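Local coordinates for protein phenol hydroxylase component phN (Pseudomonas stutzeri, PDB 3U52) that houses the carboxylate-bridged diiron centre of a bacterial multicomponent phenol hydroxylase and probably carries out the oxygen-dependent hydroxylation of phenol, at residues 34-39 with 185-190; 40-45 with 256-261; 179-184 with 263-268. All coordinates share one frame; numbering follows the deposited sequence.

Contact 1 of 3, residues 34-39 with 185-190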
loop_
_atom_site.group_PDB
_atom_site.type_symbol
_atom_site.label_atom_id
_atom_site.label_comp_id
_atom_site.label_asym_id
_atom_site.label_seq_id
_atom_site.Cartn_x
_atom_site.Cartn_y
_atom_site.Cartn_z
ATOM N N PHE A 34 -27.812 -24.440 -24.275
ATOM C CA PHE A 34 -26.486 -25.087 -23.999
ATOM C C PHE A 34 -26.042 -26.085 -25.082
ATOM O O PHE A 34 -26.054 -27.281 -24.842
ATOM C CB PHE A 34 -26.504 -25.784 -22.633
ATOM C CG PHE A 34 -26.909 -24.880 -21.513
ATOM C CD1 PHE A 34 -28.166 -24.998 -20.950
ATOM C CD2 PHE A 34 -26.022 -23.892 -21.012
ATOM C CE1 PHE A 34 -28.537 -24.150 -19.886
ATOM C CE2 PHE A 34 -26.398 -23.061 -19.985
ATOM C CZ PHE A 34 -27.651 -23.179 -19.426
ATOM N N PRO A 35 -25.661 -25.586 -26.274
ATOM C CA PRO A 35 -25.407 -26.406 -27.455
ATOM C C PRO A 35 -24.042 -27.069 -27.484
ATOM O O PRO A 35 -23.829 -27.943 -28.314
ATOM C CB PRO A 35 -25.501 -25.381 -28.605
ATOM C CG PRO A 35 -24.976 -24.060 -27.928
ATOM C CD PRO A 35 -25.507 -24.138 -26.538
ATOM N N GLU A 36 -23.144 -26.715 -26.559
ATOM C CA GLU A 36 -21.734 -27.163 -26.690
ATOM C C GLU A 36 -21.353 -28.317 -25.786
ATOM O O GLU A 36 -20.219 -28.771 -25.789
ATOM C CB GLU A 36 -20.761 -26.013 -26.430
ATOM C CG GLU A 36 -20.806 -24.915 -27.430
ATOM C CD GLU A 36 -19.700 -23.915 -27.205
ATOM O OE1 GLU A 36 -18.737 -24.214 -26.434
ATOM O OE2 GLU A 36 -19.775 -22.839 -27.826
ATOM N N GLU A 37 -22.283 -28.837 -25.022
ATOM C CA GLU A 37 -21.838 -29.798 -24.006
ATOM C C GLU A 37 -22.049 -31.280 -24.300
ATOM O O GLU A 37 -21.902 -32.127 -23.403
ATOM C CB GLU A 37 -22.309 -29.389 -22.602
ATOM C CG GLU A 37 -23.761 -29.239 -22.408
ATOM C CD GLU A 37 -24.123 -28.923 -20.944
ATOM O OE1 GLU A 37 -23.231 -28.585 -20.120
ATOM O OE2 GLU A 37 -25.321 -29.019 -20.619
ATOM N N ASP A 38 -22.323 -31.600 -25.567
ATOM C CA ASP A 38 -22.529 -32.995 -25.982
ATOM C C ASP A 38 -21.475 -33.541 -26.942
ATOM O O ASP A 38 -21.249 -34.761 -26.956
ATOM C CB ASP A 38 -23.914 -33.182 -26.638
ATOM C CG ASP A 38 -25.073 -33.073 -25.638
ATOM O OD1 ASP A 38 -25.243 -33.968 -24.777
ATOM O OD2 ASP A 38 -25.837 -32.092 -25.720
ATOM N N PHE A 39 -20.868 -32.666 -27.752
ATOM C CA PHE A 39 -20.112 -33.088 -28.917
ATOM C C PHE A 39 -18.760 -33.695 -28.611
ATOM O O PHE A 39 -18.152 -34.211 -29.519
ATOM C CB PHE A 39 -19.931 -31.982 -29.970
ATOM C CG PHE A 39 -18.888 -30.947 -29.617
ATOM C CD1 PHE A 39 -17.540 -31.091 -30.026
ATOM C CD2 PHE A 39 -19.252 -29.833 -28.878
ATOM C CE1 PHE A 39 -16.590 -30.128 -29.707
ATOM C CE2 PHE A 39 -18.323 -28.839 -28.572
ATOM C CZ PHE A 39 -16.990 -28.961 -28.986
ATOM N N ALA A 185 -10.886 -26.119 -28.517
ATOM C CA ALA A 185 -11.422 -27.381 -28.043
ATOM C C ALA A 185 -12.812 -27.085 -27.424
ATOM O O ALA A 185 -13.160 -25.915 -27.208
ATOM C CB ALA A 185 -10.493 -27.970 -26.991
ATOM N N GLY A 186 -13.617 -28.120 -27.191
ATOM C CA GLY A 186 -14.881 -27.931 -26.449
ATOM C C GLY A 186 -14.660 -27.594 -24.963
ATOM O O GLY A 186 -13.485 -27.522 -24.488
ATOM N N PRO A 187 -15.767 -27.336 -24.231
ATOM C CA PRO A 187 -15.698 -26.860 -22.844
ATOM C C PRO A 187 -15.119 -27.849 -21.807
ATOM O O PRO A 187 -14.356 -27.434 -20.937
ATOM C CB PRO A 187 -17.172 -26.480 -22.514
ATOM C CG PRO A 187 -18.005 -27.288 -23.529
ATOM C CD PRO A 187 -17.155 -27.413 -24.748
ATOM N N PHE A 188 -15.441 -29.138 -21.904
ATOM C CA PHE A 188 -14.832 -30.111 -20.996
ATOM C C PHE A 188 -13.330 -30.261 -21.176
ATOM O O PHE A 188 -12.591 -30.420 -20.170
ATOM C CB PHE A 188 -15.555 -31.466 -21.035
ATOM C CG PHE A 188 -16.991 -31.397 -20.510
ATOM C CD1 PHE A 188 -18.053 -31.491 -21.383
ATOM C CD2 PHE A 188 -17.243 -31.275 -19.151
ATOM C CE1 PHE A 188 -19.373 -31.419 -20.911
ATOM C CE2 PHE A 188 -18.555 -31.193 -18.651
ATOM C CZ PHE A 188 -19.626 -31.262 -19.558
ATOM N N GLU A 189 -12.883 -30.246 -22.425
ATOM C CA GLU A 189 -11.428 -30.338 -22.691
ATOM C C GLU A 189 -10.758 -29.041 -22.247
ATOM O O GLU A 189 -9.697 -29.078 -21.622
ATOM C CB GLU A 189 -11.110 -30.649 -24.159
ATOM C CG GLU A 189 -9.598 -30.838 -24.385
ATOM C CD GLU A 189 -9.223 -31.222 -25.805
ATOM O OE1 GLU A 189 -8.020 -31.370 -26.040
ATOM O OE2 GLU A 189 -10.086 -31.394 -26.695
ATOM N N PHE A 190 -11.412 -27.911 -22.495
ATOM C CA PHE A 190 -10.849 -26.619 -22.028
ATOM C C PHE A 190 -10.606 -26.703 -20.508
ATOM O O PHE A 190 -9.485 -26.404 -20.023
ATOM C CB PHE A 190 -11.741 -25.424 -22.363
ATOM C CG PHE A 190 -11.228 -24.087 -21.807
ATOM C CD1 PHE A 190 -10.230 -23.373 -22.453
ATOM C CD2 PHE A 190 -11.706 -23.596 -20.603
ATOM C CE1 PHE A 190 -9.752 -22.155 -21.936
ATOM C CE2 PHE A 190 -11.232 -22.396 -20.080
ATOM C CZ PHE A 190 -10.258 -21.680 -20.756
#
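Pro187 and Gly186, at the start of helix 187-216, press against the loop residues Glu36 and Phe39 without a single hydrogen bond between the two segments. The tight part centres on Pro187 and Gly186. CG of the Pro187 ring lies 3.5 Å from the backbone O of Glu36, while CD of the same ring stands 3.9 Å from Glu36 OE1, so the proline is touched by both the main chain and the carboxylate of one residue. On the flank of this spot the tip of the Phe39 ring reaches Gly186, with CZ 3.5 Å from CA. The ring gets there because Phe39 CG sits between the backbone N and the carbonyl carbon (chi1 77°), which swings it across to the helix start. A CB on Gly186 would collide with that CZ, and the residue, in the N-cap position, also offers its O to Phe190 N, at 2.9 Å, in the first helical turn. Phe188 adds an edge contact: its CE1 approaches Glu37 O to 3.6 Å, with the oxygen in the plane of the ring.

The fit is looser beside CZ, where Phe39 CE2 is 4.2 Å from Pro187 CD; Phe39, partly exposed, also packs against side chains of other subunits. On the solvent side Asp38, exposed, points its CB away from the helix and forms a salt bridge with Lys31. The carboxylates of Glu36 and Glu37 are instead buried, the first forming a salt bridge with Lys117 and the second a hydrogen bond with Ser123. Phe188 also touches a bound xenon, in a pocket completed by Trp47, Trp50 and Leu191. The arrangement is a loop covering the N-terminal end of a long helix that, further along, supplies Glu199 to the diiron site of the four-helix bundle.

Contact 2 of 3, residues 40-45 with 256-261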
loop_
_atom_site.group_PDB
_atom_site.type_symbol
_atom_site.label_atom_id
_atom_site.label_comp_id
_atom_site.label_asym_id
_atom_site.label_seq_id
_atom_site.Cartn_x
_atom_site.Cartn_y
_atom_site.Cartn_z
ATOM N N GLU A 40 -18.299 -33.621 -27.354
ATOM C CA GLU A 40 -16.986 -34.164 -26.953
ATOM C C GLU A 40 -17.062 -35.636 -26.498
ATOM O O GLU A 40 -16.041 -36.314 -26.359
ATOM C CB GLU A 40 -16.378 -33.306 -25.811
ATOM C CG GLU A 40 -15.832 -31.959 -26.274
ATOM C CD GLU A 40 -15.471 -31.059 -25.084
ATOM O OE1 GLU A 40 -16.381 -30.642 -24.331
ATOM O OE2 GLU A 40 -14.270 -30.770 -24.914
ATOM N N GLY A 41 -18.270 -36.125 -26.274
ATOM C CA GLY A 41 -18.458 -37.475 -25.780
ATOM C C GLY A 41 -18.653 -37.560 -24.293
ATOM O O GLY A 41 -18.909 -38.652 -23.772
ATOM N N ILE A 42 -18.509 -36.442 -23.565
ATOM C CA ILE A 42 -18.630 -36.482 -22.093
ATOM C C ILE A 42 -20.099 -36.552 -21.668
ATOM O O ILE A 42 -20.904 -35.819 -22.191
ATOM C CB ILE A 42 -17.939 -35.241 -21.418
ATOM C CG1 ILE A 42 -16.408 -35.325 -21.622
ATOM C CG2 ILE A 42 -18.326 -35.157 -19.959
ATOM C CD1 ILE A 42 -15.706 -36.446 -20.789
ATOM N N LYS A 43 -20.423 -37.431 -20.716
ATOM C CA LYS A 43 -21.790 -37.624 -20.280
ATOM C C LYS A 43 -21.909 -37.123 -18.864
ATOM O O LYS A 43 -21.118 -37.520 -17.998
ATOM C CB LYS A 43 -22.168 -39.097 -20.315
ATOM C CG LYS A 43 -22.013 -39.748 -21.694
ATOM C CD LYS A 43 -22.946 -40.972 -21.827
ATOM C CE LYS A 43 -22.730 -41.718 -23.132
ATOM N NZ LYS A 43 -21.390 -42.378 -23.096
ATOM N N ILE A 44 -22.868 -36.211 -18.640
ATOM C CA ILE A 44 -23.141 -35.747 -17.309
ATOM C C ILE A 44 -24.454 -36.366 -16.876
ATOM O O ILE A 44 -25.474 -36.218 -17.539
ATOM C CB ILE A 44 -23.180 -34.201 -17.177
ATOM C CG1 ILE A 44 -21.867 -33.569 -17.682
ATOM C CG2 ILE A 44 -23.426 -33.796 -15.666
ATOM C CD1 ILE A 44 -20.623 -34.019 -16.961
ATOM N N THR A 45 -24.395 -37.050 -15.754
ATOM C CA THR A 45 -25.514 -37.768 -15.137
ATOM C C THR A 45 -26.364 -36.883 -14.186
ATOM O O THR A 45 -27.586 -37.037 -14.124
ATOM C CB THR A 45 -24.938 -38.988 -14.421
ATOM O OG1 THR A 45 -24.802 -40.060 -15.377
ATOM C CG2 THR A 45 -25.779 -39.399 -13.222
ATOM N N PRO A 256 -12.043 -43.057 -20.275
ATOM C CA PRO A 256 -11.002 -43.068 -21.322
ATOM C C PRO A 256 -10.832 -41.728 -22.071
ATOM O O PRO A 256 -9.732 -41.425 -22.532
ATOM C CB PRO A 256 -11.480 -44.156 -22.285
ATOM C CG PRO A 256 -12.968 -44.216 -22.041
ATOM C CD PRO A 256 -13.134 -44.012 -20.581
ATOM N N ILE A 257 -11.900 -40.938 -22.187
ATOM C CA ILE A 257 -11.787 -39.620 -22.834
ATOM C C ILE A 257 -10.867 -38.711 -21.992
ATOM O O ILE A 257 -9.995 -38.027 -22.535
ATOM C CB ILE A 257 -13.180 -38.939 -22.982
ATOM C CG1 ILE A 257 -14.140 -39.854 -23.801
ATOM C CG2 ILE A 257 -12.998 -37.516 -23.593
ATOM C CD1 ILE A 257 -15.597 -39.356 -23.826
ATOM N N VAL A 258 -11.108 -38.701 -20.675
ATOM C CA VAL A 258 -10.314 -37.906 -19.745
ATOM C C VAL A 258 -8.896 -38.400 -19.753
ATOM O O VAL A 258 -7.976 -37.611 -19.673
ATOM C CB VAL A 258 -10.874 -37.945 -18.282
ATOM C CG1 VAL A 258 -9.901 -37.315 -17.315
ATOM C CG2 VAL A 258 -12.207 -37.195 -18.190
ATOM N N GLN A 259 -8.698 -39.715 -19.858
ATOM C CA GLN A 259 -7.321 -40.249 -19.904
ATOM C C GLN A 259 -6.527 -39.688 -21.089
ATOM O O GLN A 259 -5.341 -39.293 -20.959
ATOM C CB GLN A 259 -7.301 -41.806 -19.965
ATOM C CG GLN A 259 -5.838 -42.316 -19.934
ATOM C CD GLN A 259 -5.208 -42.099 -18.573
ATOM O OE1 GLN A 259 -4.224 -41.348 -18.406
ATOM N NE2 GLN A 259 -5.759 -42.742 -17.595
ATOM N N ARG A 260 -7.157 -39.679 -22.254
ATOM C CA ARG A 260 -6.518 -39.122 -23.435
ATOM C C ARG A 260 -6.204 -37.628 -23.265
ATOM O O ARG A 260 -5.156 -37.167 -23.731
ATOM C CB ARG A 260 -7.400 -39.284 -24.681
ATOM C CG ARG A 260 -7.397 -40.701 -25.278
ATOM C CD ARG A 260 -8.401 -40.785 -26.473
ATOM N NE ARG A 260 -9.220 -41.992 -26.290
ATOM C CZ ARG A 260 -10.544 -42.051 -26.299
ATOM N NH1 ARG A 260 -11.289 -40.982 -26.559
ATOM N NH2 ARG A 260 -11.114 -43.222 -26.084
ATOM N N TRP A 261 -7.133 -36.865 -22.682
ATOM C CA TRP A 261 -6.854 -35.429 -22.410
ATOM C C TRP A 261 -5.722 -35.242 -21.427
ATOM O O TRP A 261 -4.952 -34.321 -21.574
ATOM C CB TRP A 261 -8.071 -34.651 -21.894
ATOM C CG TRP A 261 -9.163 -34.528 -22.920
ATOM C CD1 TRP A 261 -9.022 -34.556 -24.278
ATOM C CD2 TRP A 261 -10.541 -34.294 -22.656
ATOM N NE1 TRP A 261 -10.251 -34.395 -24.882
ATOM C CE2 TRP A 261 -11.200 -34.222 -23.910
ATOM C CE3 TRP A 261 -11.287 -34.133 -21.476
ATOM C CZ2 TRP A 261 -12.592 -33.977 -24.030
ATOM C CZ3 TRP A 261 -12.675 -33.910 -21.595
ATOM C CH2 TRP A 261 -13.298 -33.850 -22.863
#
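Trp261 offers the outer atoms of its six-membered ring to Glu40 and Ile42, both of which approach obliquely, while one face of the indole is covered near its rim by CG2 of Ile257, one turn earlier in the helix and 3.6 Å above the plane. Glu40 runs across the indole at about a right angle and brings its OE2 to 3.7 Å from Trp261 CZ2, with the carboxylate tilted 38° from the ring plane. This is packing: the oxygens of Glu40 are gripped by the backbone N atoms of Phe188 (OE1) and Glu189 (OE2), in the first turn of helix 187-216. The loop 40-45 thus bridges the starts of two long helices of the hydroxylase fold, 187-216 and 254-283. Ile42 packs on helix 254-283, coming from the opposite direction to the indole and touching it obliquely, CG1 3.7 Å from Trp261 CH2, and setting CD1 4.0 Å from CG2 of Ile257. The other branch of Ile257 stretches out (chi2 172°) until CD1 lies 3.4 Å from Gly41 O. Gly41 has a positive phi of 97°, at which a CB would jam against the preceding carbonyl and crowd that same methyl group.

Contact 3 of 3, residues 179-184 with 263-268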
loop_
_atom_site.group_PDB
_atom_site.type_symbol
_atom_site.label_atom_id
_atom_site.label_comp_id
_atom_site.label_asym_id
_atom_site.label_seq_id
_atom_site.Cartn_x
_atom_site.Cartn_y
_atom_site.Cartn_z
ATOM N N PHE A 179 -2.478 -22.267 -25.896
ATOM C CA PHE A 179 -3.783 -21.757 -25.506
ATOM C C PHE A 179 -4.847 -21.714 -26.633
ATOM O O PHE A 179 -6.038 -21.805 -26.336
ATOM C CB PHE A 179 -3.659 -20.364 -24.813
ATOM C CG PHE A 179 -4.414 -20.311 -23.516
ATOM C CD1 PHE A 179 -3.829 -20.726 -22.348
ATOM C CD2 PHE A 179 -5.740 -19.893 -23.498
ATOM C CE1 PHE A 179 -4.557 -20.742 -21.120
ATOM C CE2 PHE A 179 -6.479 -19.873 -22.302
ATOM C CZ PHE A 179 -5.889 -20.301 -21.113
ATOM N N ASP A 180 -4.427 -21.519 -27.889
ATOM C CA ASP A 180 -5.354 -21.603 -29.053
ATOM C C ASP A 180 -5.922 -23.008 -29.123
ATOM O O ASP A 180 -7.075 -23.156 -29.377
ATOM C CB ASP A 180 -4.661 -21.269 -30.362
ATOM C CG ASP A 180 -4.497 -19.777 -30.590
ATOM O OD1 ASP A 180 -4.917 -18.954 -29.709
ATOM O OD2 ASP A 180 -3.948 -19.387 -31.674
ATOM N N ASP A 181 -5.104 -24.030 -28.873
ATOM C CA ASP A 181 -5.530 -25.436 -28.863
ATOM C C ASP A 181 -6.633 -25.619 -27.831
ATOM O O ASP A 181 -7.720 -26.106 -28.164
ATOM C CB ASP A 181 -4.275 -26.301 -28.622
ATOM C CG ASP A 181 -4.495 -27.817 -28.791
ATOM O OD1 ASP A 181 -5.620 -28.313 -28.693
ATOM O OD2 ASP A 181 -3.476 -28.523 -28.965
ATOM N N ALA A 182 -6.409 -25.139 -26.588
ATOM C CA ALA A 182 -7.434 -25.251 -25.530
ATOM C C ALA A 182 -8.730 -24.492 -25.846
ATOM O O ALA A 182 -9.808 -25.021 -25.635
ATOM C CB ALA A 182 -6.856 -24.777 -24.143
ATOM N N ARG A 183 -8.619 -23.262 -26.334
ATOM C CA ARG A 183 -9.839 -22.471 -26.610
ATOM C C ARG A 183 -10.611 -22.912 -27.901
ATOM O O ARG A 183 -11.809 -22.672 -28.032
ATOM C CB ARG A 183 -9.483 -21.018 -26.718
ATOM C CG ARG A 183 -9.057 -20.388 -25.378
ATOM C CD ARG A 183 -9.309 -18.907 -25.465
ATOM N NE ARG A 183 -8.352 -18.268 -26.349
ATOM C CZ ARG A 183 -8.581 -17.185 -27.092
ATOM N NH1 ARG A 183 -7.599 -16.688 -27.845
ATOM N NH2 ARG A 183 -9.780 -16.616 -27.128
ATOM N N SER A 184 -9.929 -23.581 -28.825
ATOM C CA SER A 184 -10.638 -24.160 -29.934
ATOM C C SER A 184 -11.316 -25.483 -29.613
ATOM O O SER A 184 -12.185 -25.942 -30.372
ATOM C CB SER A 184 -9.724 -24.258 -31.121
ATOM O OG SER A 184 -8.661 -25.136 -30.860
ATOM N N ASP A 263 -3.175 -37.314 -21.018
ATOM C CA ASP A 263 -1.961 -37.612 -21.794
ATOM C C ASP A 263 -1.567 -36.449 -22.718
ATOM O O ASP A 263 -0.386 -36.062 -22.752
ATOM C CB ASP A 263 -2.187 -38.855 -22.644
ATOM C CG ASP A 263 -2.295 -40.153 -21.828
ATOM O OD1 ASP A 263 -2.805 -41.149 -22.413
ATOM O OD2 ASP A 263 -1.908 -40.228 -20.632
ATOM N N LYS A 264 -2.542 -35.896 -23.459
ATOM C CA LYS A 264 -2.294 -34.718 -24.369
ATOM C C LYS A 264 -1.805 -33.445 -23.611
ATOM O O LYS A 264 -0.782 -32.823 -23.966
ATOM C CB LYS A 264 -3.570 -34.368 -25.127
ATOM C CG LYS A 264 -3.455 -33.119 -26.013
ATOM C CD LYS A 264 -4.790 -32.799 -26.688
ATOM C CE LYS A 264 -4.684 -31.380 -27.194
ATOM N NZ LYS A 264 -5.966 -31.041 -27.947
ATOM N N TRP A 265 -2.493 -33.093 -22.530
ATOM C CA TRP A 265 -2.232 -31.819 -21.898
ATOM C C TRP A 265 -1.071 -31.921 -20.938
ATOM O O TRP A 265 -0.399 -30.947 -20.705
ATOM C CB TRP A 265 -3.523 -31.291 -21.212
ATOM C CG TRP A 265 -4.423 -30.791 -22.339
ATOM C CD1 TRP A 265 -5.526 -31.406 -22.832
ATOM C CD2 TRP A 265 -4.198 -29.626 -23.174
ATOM N NE1 TRP A 265 -6.022 -30.697 -23.916
ATOM C CE2 TRP A 265 -5.241 -29.582 -24.111
ATOM C CE3 TRP A 265 -3.250 -28.585 -23.162
ATOM C CZ2 TRP A 265 -5.363 -28.537 -25.082
ATOM C CZ3 TRP A 265 -3.351 -27.544 -24.141
ATOM C CH2 TRP A 265 -4.404 -27.545 -25.074
ATOM N N PHE A 266 -0.852 -33.098 -20.355
ATOM C CA PHE A 266 0.438 -33.318 -19.689
ATOM C C PHE A 266 1.548 -32.969 -20.650
ATOM O O PHE A 266 2.479 -32.215 -20.277
ATOM C CB PHE A 266 0.672 -34.773 -19.211
ATOM C CG PHE A 266 2.083 -35.000 -18.744
ATOM C CD1 PHE A 266 2.991 -35.714 -19.535
ATOM C CD2 PHE A 266 2.520 -34.407 -17.536
ATOM C CE1 PHE A 266 4.314 -35.871 -19.131
ATOM C CE2 PHE A 266 3.865 -34.604 -17.103
ATOM C CZ PHE A 266 4.754 -35.299 -17.932
ATOM N N TRP A 267 1.484 -33.522 -21.860
ATOM C CA TRP A 267 2.610 -33.435 -22.778
ATOM C C TRP A 267 2.756 -32.014 -23.363
ATOM O O TRP A 267 3.836 -31.450 -23.369
ATOM C CB TRP A 267 2.603 -34.542 -23.846
ATOM C CG TRP A 267 3.900 -34.462 -24.619
ATOM C CD1 TRP A 267 4.097 -33.885 -25.833
ATOM C CD2 TRP A 267 5.173 -34.987 -24.214
ATOM N NE1 TRP A 267 5.411 -33.987 -26.187
ATOM C CE2 TRP A 267 6.098 -34.649 -25.207
ATOM C CE3 TRP A 267 5.619 -35.683 -23.083
ATOM C CZ2 TRP A 267 7.475 -35.003 -25.129
ATOM C CZ3 TRP A 267 6.980 -36.043 -23.003
ATOM C CH2 TRP A 267 7.882 -35.707 -24.015
ATOM N N ARG A 268 1.644 -31.400 -23.771
ATOM C CA ARG A 268 1.668 -29.981 -24.153
ATOM C C ARG A 268 2.127 -29.023 -23.019
ATOM O O ARG A 268 2.863 -28.067 -23.270
ATOM C CB ARG A 268 0.286 -29.540 -24.696
ATOM C CG ARG A 268 -0.014 -30.131 -26.101
ATOM C CD ARG A 268 -0.754 -29.074 -27.023
ATOM N NE ARG A 268 0.156 -27.988 -27.387
ATOM C CZ ARG A 268 0.004 -27.197 -28.439
ATOM N NH1 ARG A 268 -1.039 -27.341 -29.227
ATOM N NH2 ARG A 268 0.883 -26.234 -28.689
#
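A buried salt-bridge network of Asp181, Lys264 and Arg268 joins helix 173-184 to helix 254-283, whose segments here run nearly antiparallel, at 156°, with axes 12.1 Å apart at closest approach. Asp181 holds both basic residues, one on each carboxylate oxygen. Its CG lies opposite the backbone N (chi1 -171°), which sends the group toward helix 254-283. Lys264, fully extended, comes from the opposite direction and brings NZ to 2.8 Å from Asp181 OD1, on the syn side and a little out of the carboxylate plane. Arg268 bends its chain to place NH1 2.7 Å from Asp181 OD2, which uses its anti lone pair; the N-H···O angle is 148°, and the oxygen lies near the guanidinium plane, at its edge. Beside the ions, Trp265 pushes the far corner of its indole against the other helix, CH2 lying 3.5 Å from the backbone N of Ala182 and 3.8 Å from Ala182 CB. Lys264 CE rests over one face of that indole, near the rim.

The charges have further partners: Lys446 at OD1 and Tyr447 at OD2 of Asp181, Glu189 and Glu443 at Lys264 NZ, and Ser177 at Arg268 NH2; Glu189 OE1 also accepts a hydrogen bond from Trp265 NE1. An alanine in place of Asp181 would probably leave Lys264, Arg268 and Lys446 without their shared negative mate, with Arg268 held mainly from the Ser177 side. The arrangement is a directly paired, buried charged helix-helix interface, tied through Glu443, Lys446 and Tyr447 to the YHS region, which contributes Cys432 and Cys436 to the zinc site.

Contacts 1 and 2 lie about 10 Å apart between centres, contact 3 about 14 Å from contact 1 and about 15 Å from contact 2. The loop after helix 30-33 supplies both first segments of contacts 1 and 2; then come 179-184, 185-190, 256-261 and 263-268, so the pairings interlock along the chain. Helices 173-184 and 187-216 follow each other directly, and helix 254-283 serves contacts 2 and 3. Glu40 and Glu189 connect the neighbouring contacts through helix 187-216. Together the three tie an N-terminal loop and two helices to a helix that carries the diiron ligand Glu199, and contact 3 leads on toward the zinc-binding region.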